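Local structure of D-2-hydroxyacid dehydrogensase protein (Ketogulonicigenium vulgare, 4LSW) at residues D218-L223 / E240-A245; T193-R196 / F200-V203; A110-Q115 / F167-S172; G102-L107 / G154-E159. The protein probably catalyses the nicotinamide-dependent interconversion of D-2-hydroxyacids and 2-oxoacids. All coordinates share one frame; numbering follows the deposited sequence.

Contact 1: residues D218-L223 / E240-A245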
# COMPACT_ATOMS: atom_id res chain seq x y z
N ASP A 218 -14.92 13.70 -12.09
CA ASP A 218 -14.37 14.22 -13.34
C ASP A 218 -13.24 13.35 -13.90
O ASP A 218 -13.19 13.11 -15.11
CB ASP A 218 -13.90 15.68 -13.18
CG ASP A 218 -15.06 16.65 -13.03
OD1 ASP A 218 -16.17 16.33 -13.48
OD2 ASP A 218 -14.84 17.74 -12.47
N VAL A 219 -12.36 12.87 -13.03
CA VAL A 219 -11.27 12.00 -13.48
C VAL A 219 -11.85 10.68 -13.99
O VAL A 219 -11.46 10.20 -15.06
CB VAL A 219 -10.28 11.71 -12.35
CG1 VAL A 219 -9.24 10.67 -12.80
CG2 VAL A 219 -9.59 13.00 -11.95
N ILE A 220 -12.79 10.13 -13.24
CA ILE A 220 -13.41 8.86 -13.59
C ILE A 220 -14.14 8.96 -14.93
O ILE A 220 -14.06 8.07 -15.77
CB ILE A 220 -14.34 8.38 -12.46
CG1 ILE A 220 -13.51 8.05 -11.22
CG2 ILE A 220 -15.16 7.19 -12.93
CD1 ILE A 220 -14.33 7.91 -9.94
N GLU A 221 -14.85 10.07 -15.13
CA GLU A 221 -15.59 10.26 -16.38
C GLU A 221 -14.66 10.43 -17.57
O GLU A 221 -14.94 9.96 -18.67
CB GLU A 221 -16.56 11.44 -16.26
CG GLU A 221 -17.73 11.11 -15.37
CD GLU A 221 -18.87 12.10 -15.47
OE1 GLU A 221 -18.67 13.22 -15.99
OE2 GLU A 221 -19.97 11.73 -15.02
N ALA A 222 -13.55 11.12 -17.34
CA ALA A 222 -12.55 11.29 -18.38
C ALA A 222 -11.87 9.96 -18.75
O ALA A 222 -11.50 9.76 -19.90
CB ALA A 222 -11.52 12.35 -17.97
N LEU A 223 -11.71 9.08 -17.77
CA LEU A 223 -11.16 7.76 -18.02
C LEU A 223 -12.08 7.01 -18.98
O LEU A 223 -11.60 6.37 -19.92
CB LEU A 223 -10.96 7.00 -16.71
CG LEU A 223 -10.29 5.63 -16.76
CD1 LEU A 223 -9.04 5.72 -17.64
CD2 LEU A 223 -9.96 5.20 -15.35
N GLU A 240 -15.20 6.72 -3.73
CA GLU A 240 -15.86 5.44 -3.98
C GLU A 240 -17.32 5.55 -4.41
O GLU A 240 -17.79 4.74 -5.19
CB GLU A 240 -15.73 4.49 -2.77
CG GLU A 240 -14.30 4.03 -2.50
CD GLU A 240 -14.22 2.86 -1.54
OE1 GLU A 240 -15.27 2.38 -1.05
OE2 GLU A 240 -13.09 2.40 -1.28
N GLU A 241 -18.03 6.55 -3.89
CA GLU A 241 -19.40 6.78 -4.34
C GLU A 241 -19.45 7.16 -5.81
O GLU A 241 -20.29 6.67 -6.56
CB GLU A 241 -20.06 7.87 -3.49
CG GLU A 241 -20.40 7.43 -2.07
CD GLU A 241 -21.47 6.35 -1.99
OE1 GLU A 241 -22.21 6.15 -2.97
OE2 GLU A 241 -21.56 5.70 -0.93
N ALA A 242 -18.53 8.03 -6.22
CA ALA A 242 -18.43 8.41 -7.63
C ALA A 242 -18.01 7.22 -8.48
O ALA A 242 -18.47 7.06 -9.60
CB ALA A 242 -17.46 9.55 -7.81
N LEU A 243 -17.11 6.39 -7.93
CA LEU A 243 -16.59 5.24 -8.66
C LEU A 243 -17.69 4.20 -8.87
O LEU A 243 -17.89 3.71 -9.99
CB LEU A 243 -15.41 4.62 -7.90
CG LEU A 243 -14.80 3.34 -8.49
CD1 LEU A 243 -14.39 3.59 -9.92
CD2 LEU A 243 -13.60 2.91 -7.66
N ILE A 244 -18.44 3.91 -7.81
CA ILE A 244 -19.51 2.93 -7.91
C ILE A 244 -20.61 3.37 -8.89
O ILE A 244 -21.04 2.60 -9.73
CB ILE A 244 -20.09 2.62 -6.52
CG1 ILE A 244 -19.04 1.85 -5.70
CG2 ILE A 244 -21.35 1.79 -6.63
CD1 ILE A 244 -19.33 1.79 -4.22
N ALA A 245 -21.02 4.64 -8.79
CA ALA A 245 -22.04 5.15 -9.70
C ALA A 245 -21.59 5.10 -11.16
O ALA A 245 -22.37 4.76 -12.04
CB ALA A 245 -22.43 6.56 -9.31

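Contact 2: residues T193-R196 / F200-V203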
# COMPACT_ATOMS: atom_id res chain seq x y z
N THR A 193 -6.86 15.42 -17.30
CA THR A 193 -6.20 15.36 -18.60
C THR A 193 -5.50 14.02 -18.79
O THR A 193 -5.55 13.43 -19.87
CB THR A 193 -5.19 16.49 -18.76
OG1 THR A 193 -5.83 17.74 -18.50
CG2 THR A 193 -4.61 16.50 -20.17
N LEU A 194 -4.84 13.55 -17.74
CA LEU A 194 -4.16 12.26 -17.80
C LEU A 194 -5.15 11.17 -18.20
O LEU A 194 -4.92 10.39 -19.12
CB LEU A 194 -3.53 11.93 -16.44
CG LEU A 194 -2.79 10.59 -16.34
CD1 LEU A 194 -1.56 10.63 -17.22
CD2 LEU A 194 -2.41 10.33 -14.90
N ALA A 195 -6.28 11.15 -17.50
CA ALA A 195 -7.28 10.11 -17.71
C ALA A 195 -7.91 10.17 -19.09
O ALA A 195 -8.22 9.13 -19.70
CB ALA A 195 -8.34 10.23 -16.63
N ARG A 196 -8.14 11.39 -19.57
CA ARG A 196 -8.81 11.59 -20.85
C ARG A 196 -8.15 10.83 -22.00
O ARG A 196 -8.84 10.29 -22.87
CB ARG A 196 -8.87 13.09 -21.18
CG ARG A 196 -9.61 13.40 -22.48
CD ARG A 196 -9.52 14.88 -22.84
NE ARG A 196 -8.15 15.37 -22.77
CZ ARG A 196 -7.38 15.63 -23.82
NH1 ARG A 196 -7.85 15.46 -25.05
NH2 ARG A 196 -6.14 16.08 -23.65
N PHE A 200 -6.01 2.80 -19.64
CA PHE A 200 -5.79 2.18 -18.34
C PHE A 200 -5.15 3.24 -17.46
O PHE A 200 -4.20 3.88 -17.89
CB PHE A 200 -4.79 1.01 -18.46
CG PHE A 200 -5.20 -0.04 -19.46
CD1 PHE A 200 -6.02 -1.09 -19.07
CD2 PHE A 200 -4.74 0.01 -20.77
CE1 PHE A 200 -6.38 -2.09 -19.99
CE2 PHE A 200 -5.11 -0.98 -21.69
CZ PHE A 200 -5.92 -2.02 -21.30
N LEU A 201 -5.70 3.45 -16.27
CA LEU A 201 -5.14 4.44 -15.34
C LEU A 201 -4.76 3.77 -14.03
O LEU A 201 -5.62 3.18 -13.36
CB LEU A 201 -6.15 5.56 -15.05
CG LEU A 201 -5.72 6.65 -14.08
CD1 LEU A 201 -4.54 7.44 -14.63
CD2 LEU A 201 -6.88 7.58 -13.75
N PHE A 202 -3.49 3.85 -13.68
CA PHE A 202 -3.01 3.27 -12.43
C PHE A 202 -2.94 4.35 -11.37
O PHE A 202 -2.35 5.41 -11.60
CB PHE A 202 -1.61 2.68 -12.62
CG PHE A 202 -1.59 1.44 -13.47
CD1 PHE A 202 -1.59 1.52 -14.86
CD2 PHE A 202 -1.59 0.19 -12.87
CE1 PHE A 202 -1.57 0.38 -15.64
CE2 PHE A 202 -1.57 -0.96 -13.66
CZ PHE A 202 -1.56 -0.86 -15.04
N VAL A 203 -3.52 4.09 -10.21
CA VAL A 203 -3.44 5.03 -9.10
C VAL A 203 -2.37 4.55 -8.13
O VAL A 203 -2.53 3.53 -7.44
CB VAL A 203 -4.79 5.16 -8.38
CG1 VAL A 203 -4.69 6.22 -7.29
CG2 VAL A 203 -5.86 5.53 -9.38

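Contact 3: residues A110-Q115 / F167-S172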
# COMPACT_ATOMS: atom_id res chain seq x y z
N ALA A 110 -0.43 -7.05 -13.14
CA ALA A 110 -1.14 -8.32 -13.24
C ALA A 110 -2.65 -8.13 -13.22
O ALA A 110 -3.37 -8.81 -13.94
CB ALA A 110 -0.72 -9.24 -12.13
N MET A 111 -3.10 -7.21 -12.38
CA MET A 111 -4.52 -6.90 -12.26
C MET A 111 -5.09 -6.29 -13.54
O MET A 111 -6.18 -6.65 -13.96
CB MET A 111 -4.75 -5.97 -11.07
CG MET A 111 -4.60 -6.68 -9.72
SD MET A 111 -4.45 -5.57 -8.30
CE MET A 111 -6.04 -4.72 -8.31
N MET A 112 -4.36 -5.36 -14.14
CA MET A 112 -4.77 -4.80 -15.42
C MET A 112 -4.95 -5.90 -16.46
O MET A 112 -5.97 -5.96 -17.15
CB MET A 112 -3.74 -3.78 -15.93
CG MET A 112 -3.97 -3.39 -17.39
SD MET A 112 -2.67 -2.37 -18.12
CE MET A 112 -1.32 -3.53 -18.02
N LEU A 113 -3.96 -6.79 -16.54
CA LEU A 113 -4.01 -7.87 -17.51
C LEU A 113 -5.18 -8.81 -17.24
O LEU A 113 -5.90 -9.19 -18.15
CB LEU A 113 -2.69 -8.65 -17.50
CG LEU A 113 -1.49 -7.94 -18.14
CD1 LEU A 113 -0.21 -8.54 -17.60
CD2 LEU A 113 -1.57 -8.07 -19.65
N ALA A 114 -5.35 -9.18 -15.97
CA ALA A 114 -6.42 -10.10 -15.60
C ALA A 114 -7.81 -9.55 -15.90
O ALA A 114 -8.66 -10.27 -16.38
CB ALA A 114 -6.30 -10.48 -14.13
N GLN A 115 -8.02 -8.26 -15.63
CA GLN A 115 -9.31 -7.66 -15.91
C GLN A 115 -9.52 -7.47 -17.40
O GLN A 115 -10.57 -7.82 -17.94
CB GLN A 115 -9.45 -6.32 -15.18
CG GLN A 115 -10.82 -5.67 -15.34
CD GLN A 115 -11.96 -6.56 -14.89
OE1 GLN A 115 -11.82 -7.35 -13.94
NE2 GLN A 115 -13.09 -6.46 -15.57
N PHE A 167 5.36 -3.91 -22.47
CA PHE A 167 4.16 -4.17 -23.27
C PHE A 167 3.95 -3.12 -24.38
O PHE A 167 2.87 -3.05 -24.99
CB PHE A 167 2.92 -4.21 -22.36
CG PHE A 167 2.88 -5.41 -21.45
CD1 PHE A 167 3.57 -5.42 -20.25
CD2 PHE A 167 2.16 -6.54 -21.81
CE1 PHE A 167 3.55 -6.52 -19.41
CE2 PHE A 167 2.14 -7.66 -20.98
CZ PHE A 167 2.83 -7.65 -19.78
N ASP A 168 4.99 -2.30 -24.61
CA ASP A 168 4.98 -1.27 -25.65
C ASP A 168 3.82 -0.30 -25.50
O ASP A 168 3.28 0.21 -26.49
CB ASP A 168 4.96 -1.90 -27.05
CG ASP A 168 6.25 -2.61 -27.39
OD1 ASP A 168 7.28 -2.31 -26.75
OD2 ASP A 168 6.22 -3.46 -28.30
N MET A 169 3.43 -0.05 -24.27
CA MET A 169 2.35 0.88 -24.06
C MET A 169 2.81 2.32 -24.25
O MET A 169 4.01 2.65 -24.13
CB MET A 169 1.69 0.66 -22.70
CG MET A 169 1.23 -0.78 -22.51
SD MET A 169 0.19 -1.03 -21.08
CE MET A 169 -1.37 -0.49 -21.80
N GLN A 170 1.84 3.17 -24.60
CA GLN A 170 2.06 4.61 -24.68
C GLN A 170 1.79 5.17 -23.29
O GLN A 170 0.65 5.20 -22.83
CB GLN A 170 1.10 5.21 -25.71
CG GLN A 170 1.11 4.49 -27.05
CD GLN A 170 -0.08 4.84 -27.92
OE1 GLN A 170 -0.25 6.00 -28.33
NE2 GLN A 170 -0.92 3.85 -28.21
N ILE A 171 2.86 5.60 -22.63
CA ILE A 171 2.80 5.89 -21.20
C ILE A 171 2.87 7.38 -20.91
O ILE A 171 3.76 8.08 -21.38
CB ILE A 171 3.95 5.18 -20.48
CG1 ILE A 171 3.80 3.68 -20.71
CG2 ILE A 171 3.93 5.50 -18.99
CD1 ILE A 171 5.08 2.90 -20.49
N SER A 172 1.90 7.84 -20.12
CA SER A 172 1.93 9.19 -19.57
C SER A 172 1.77 9.11 -18.06
O SER A 172 1.39 8.08 -17.51
CB SER A 172 0.81 10.02 -20.17
OG SER A 172 -0.41 9.30 -20.12

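Contact 4: residues G102-L107 / G154-E159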
# COMPACT_ATOMS: atom_id res chain seq x y z
N GLY A 102 8.55 -3.50 -5.79
CA GLY A 102 8.46 -4.33 -6.98
C GLY A 102 7.25 -5.24 -6.97
O GLY A 102 6.59 -5.40 -7.99
N ASP A 103 6.95 -5.82 -5.81
CA ASP A 103 5.81 -6.72 -5.73
C ASP A 103 4.48 -5.97 -5.86
O ASP A 103 3.55 -6.47 -6.48
CB ASP A 103 5.88 -7.57 -4.46
CG ASP A 103 6.76 -8.79 -4.63
OD1 ASP A 103 6.74 -9.37 -5.74
OD2 ASP A 103 7.46 -9.18 -3.68
N VAL A 104 4.42 -4.75 -5.34
CA VAL A 104 3.21 -3.95 -5.50
C VAL A 104 2.99 -3.63 -6.97
O VAL A 104 1.90 -3.80 -7.51
CB VAL A 104 3.27 -2.66 -4.66
CG1 VAL A 104 2.10 -1.75 -5.00
CG2 VAL A 104 3.26 -2.99 -3.17
N ALA A 105 4.06 -3.23 -7.65
CA ALA A 105 3.98 -2.91 -9.07
C ALA A 105 3.59 -4.15 -9.88
O ALA A 105 2.75 -4.07 -10.79
CB ALA A 105 5.28 -2.32 -9.57
N ASP A 106 4.18 -5.30 -9.54
CA ASP A 106 3.80 -6.55 -10.19
C ASP A 106 2.30 -6.81 -10.09
O ASP A 106 1.67 -7.16 -11.09
CB ASP A 106 4.53 -7.75 -9.56
CG ASP A 106 5.95 -7.95 -10.06
OD1 ASP A 106 6.52 -7.07 -10.74
OD2 ASP A 106 6.52 -9.01 -9.72
N LEU A 107 1.71 -6.66 -8.90
CA LEU A 107 0.30 -6.99 -8.76
C LEU A 107 -0.57 -6.01 -9.55
O LEU A 107 -1.52 -6.41 -10.20
CB LEU A 107 -0.16 -7.07 -7.31
CG LEU A 107 -1.55 -7.71 -7.19
CD1 LEU A 107 -1.52 -9.22 -7.44
CD2 LEU A 107 -2.26 -7.40 -5.87
N GLY A 154 6.15 8.11 -8.16
CA GLY A 154 7.18 7.86 -7.18
C GLY A 154 7.74 6.46 -7.38
O GLY A 154 7.71 5.94 -8.49
N ARG A 155 8.22 5.85 -6.30
CA ARG A 155 8.82 4.52 -6.38
C ARG A 155 7.92 3.52 -7.09
O ARG A 155 8.34 2.84 -8.05
CB ARG A 155 9.11 4.01 -4.96
CG ARG A 155 10.13 4.82 -4.18
CD ARG A 155 10.00 4.58 -2.69
NE ARG A 155 11.15 5.09 -1.95
CZ ARG A 155 11.31 6.36 -1.57
NH1 ARG A 155 10.39 7.27 -1.87
NH2 ARG A 155 12.40 6.72 -0.91
N ILE A 156 6.67 3.43 -6.64
CA ILE A 156 5.75 2.44 -7.15
C ILE A 156 5.34 2.74 -8.57
O ILE A 156 5.37 1.87 -9.44
CB ILE A 156 4.51 2.29 -6.26
CG1 ILE A 156 4.94 1.80 -4.88
CG2 ILE A 156 3.53 1.29 -6.89
CD1 ILE A 156 3.82 1.65 -3.89
N GLY A 157 4.95 3.99 -8.82
CA GLY A 157 4.51 4.38 -10.14
C GLY A 157 5.60 4.17 -11.18
O GLY A 157 5.32 3.73 -12.29
N PHE A 158 6.83 4.49 -10.81
CA PHE A 158 7.96 4.26 -11.70
C PHE A 158 8.10 2.79 -12.05
O PHE A 158 8.25 2.45 -13.21
CB PHE A 158 9.26 4.76 -11.06
CG PHE A 158 10.46 4.58 -11.92
CD1 PHE A 158 10.55 5.25 -13.14
CD2 PHE A 158 11.51 3.78 -11.52
CE1 PHE A 158 11.67 5.10 -13.95
CE2 PHE A 158 12.63 3.63 -12.32
CZ PHE A 158 12.71 4.29 -13.53
N GLU A 159 8.01 1.93 -11.04
CA GLU A 159 8.12 0.50 -11.31
C GLU A 159 6.98 -0.00 -12.18
O GLU A 159 7.19 -0.84 -13.07
CB GLU A 159 8.20 -0.31 -10.02
CG GLU A 159 9.51 -0.15 -9.29
CD GLU A 159 10.71 -0.41 -10.17
OE1 GLU A 159 10.77 -1.48 -10.82
OE2 GLU A 159 11.61 0.46 -10.22

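Contact 1: residues D218-L223 / E240-A245
A242 and L243 are the two residues of 240-245 that meet the other helix, and both meet the same atom, the terminal methyl CD1 of I220. At A242 the methyl group points at the opposing helix, and its CB lies 4.1 Å from I220 CD1. The carbonyl carbon of the same residue is about as near, with A242 C 4.0 Å from I220 CD1, so the isoleucine methyl bears on the backbone as well as on a side chain. One residue further on comes the closest approach: L243 CA is 3.7 Å from I220 CD1. L243 N follows at 3.8 Å from the same I220 CD1, and L243 CB at 4.0 Å. The leucine branch beyond CB plays little part across this interface; it runs toward F270 and L252. I244, next in sequence, has turned to the far side of its helix, where it packs on R269 and F270.

The reach of I220 follows from its torsions. CG1 stands anti to the carbonyl carbon (chi1 -66°) and CD1 is extended beyond it (chi2 165°), so a single methyl tip spans the gap between backbones whose nearest CA atoms, those of I220 and L243, are 6.9 Å apart. The contact is therefore apolar, narrow and buried, a methyl set against one turn of helix. Helix 217-223 leads from strand 200-203 to strand 228-231, and helix 240-249 from there to strand 254-257, so two successive beta-alpha-beta crossover helices touch here side by side, as in a Rossmann-type nucleotide-binding domain.

Contact 2: residues T193-R196 / F200-V203
L201 and L194 meet at a slant, their branched ends crossing with neither chain lying along the other. The touching atoms are methyls: L194 CD2 is 3.6 Å from L201 CD1, and that same L201 CD1 also lies 4.0 Å from L194 CG. One branch of the strand leucine thus rests against the fork of the helix leucine. Its other branch serves a second neighbour, L201 CD2 approaching A195 CB at 4.2 Å. The two methyls of L201 divide their work between consecutive residues of the helix, which accounts for the whole interface between 193-196 and 200-203.

Torsions explain the meeting. In L201, CG lies opposite the backbone N (chi1 179°), which sends the fork toward the helix; L194 has the same extended first torsion (chi1 180°) and comes to meet it. The backbones are nearest at A195 and L201, whose CA atoms are 6.5 Å apart. All three touching residues are buried, and every atom in the contact is carbon, so its cohesion is that of apolar side chains shut away from solvent.

The strand lies inside the parallel sheet, pairing through its backbone with R147 and G149 of one neighbouring strand and with M228 and I230 of the other. On the L201 face, helix 217-223 adds V219 and L223 beside helix 191-196, whereas F200 and F202 point to the opposite face and pack on M112 of helix 101-116.

Contact 3: residues A110-Q115 / F167-S172
The ring of F167 receives L113 obliquely, the two side chains coming from opposite directions and meeting at the far end of the ring. Both leucine methyls take part: L113 CD1 lies 3.8 Å from F167 CZ, and L113 CD2 lies 4.0 Å from F167 CE2, so the fork straddles two neighbouring ring carbons. This is one flank of the Rossmann-type domain, where helix 101-116 packs beside the turn that connects helix 155-165 to strand 170-174.

The backbones stay well apart. The nearest CA pair, L113 and F167, is separated by 10.7 Å, and side chains from both segments fill the interval. F167 has CG anti to its carbonyl carbon (chi1 -69°), which extends the ring toward the helix. This outer pair is partly exposed, whereas the methionines M112 and M169 form a buried second layer closer to the sheet. L164 of helix 155-165 touches both of them; F200 of strand 200-203 lies against M169, and V143 against M112 and L113.

M112 is extended through its first two torsions, then bends at the sulfur (chi3 64°), which sets CE beside SD at a similar distance from M169. The meeting is at van der Waals distance, without polar contact, and turns on the sulfur end of each chain: M112 CE stands 4.2 Å from M169 SD, with the sulfurs M112 SD and M169 SD 4.3 Å apart.

Contact 4: residues G102-L107 / G154-E159
A105 and E159 make the tight end of this helix-helix contact, with A105 CB only 3.6 Å from E159 CB. The small alanine methyl also lies 3.9 Å from E159 C and 4.2 Å from I156 O, so it sits directly on the backbone of the facing helix. Here the CA atoms of A105 and E159 approach to 5.8 Å, although the axes of the two short helical segments stay 8.6 Å apart and cross at -51°.

Next to it lies a branched pair. V104 CG1 faces two methyls of I156 on one side, 3.9 Å from I156 CG2 and 4.0 Å from I156 CD1, the side chains passing at a slant.

The outer side is polar and looser. Beyond its CB, E159 bends at the second torsion (chi2 -52°), and its carboxylate turns to arginines of its own helix, OE1 forming salt bridges with R162 and R163. R163 also pairs with D106, so the charged fringe ties the second helix to the first beyond the methyl contacts.

G154, at the N-cap position, and G157 belong to a GxGxxG pattern, consistent with a dinucleotide-binding turn. Helix 155-165 follows strand 147-151 and leads to strand 170-174. Across from it, helix 101-116 meets the loops after the sheet strands, with V104 against I232 and A283, while D103 OD2 is hydrogen-bonded to the hydroxyls of T286 and of T289, the latter on helix 287-306.

How the contacts relate
All four contacts gather round the seven-stranded parallel sheet of the Rossmann-type domain. Contacts 1 and 2 lie on one face, their centres about 12 Å apart, and touch where helix 217-223 packs on helix 191-196. Contacts 3 and 4 lie on the other, with centres about 13 Å apart, both using helix 101-116. Strand 200-203 links the faces, since contacts 2 and 3 touch across it. Along the chain, contacts 3 and 4 alternate, closing before contact 2, which closes before contact 1. The far ends, contacts 1 and 4, have centres about 23 Å apart. Together they trace a sheet with helices on both sides, the framework expected for nicotinamide cofactor binding.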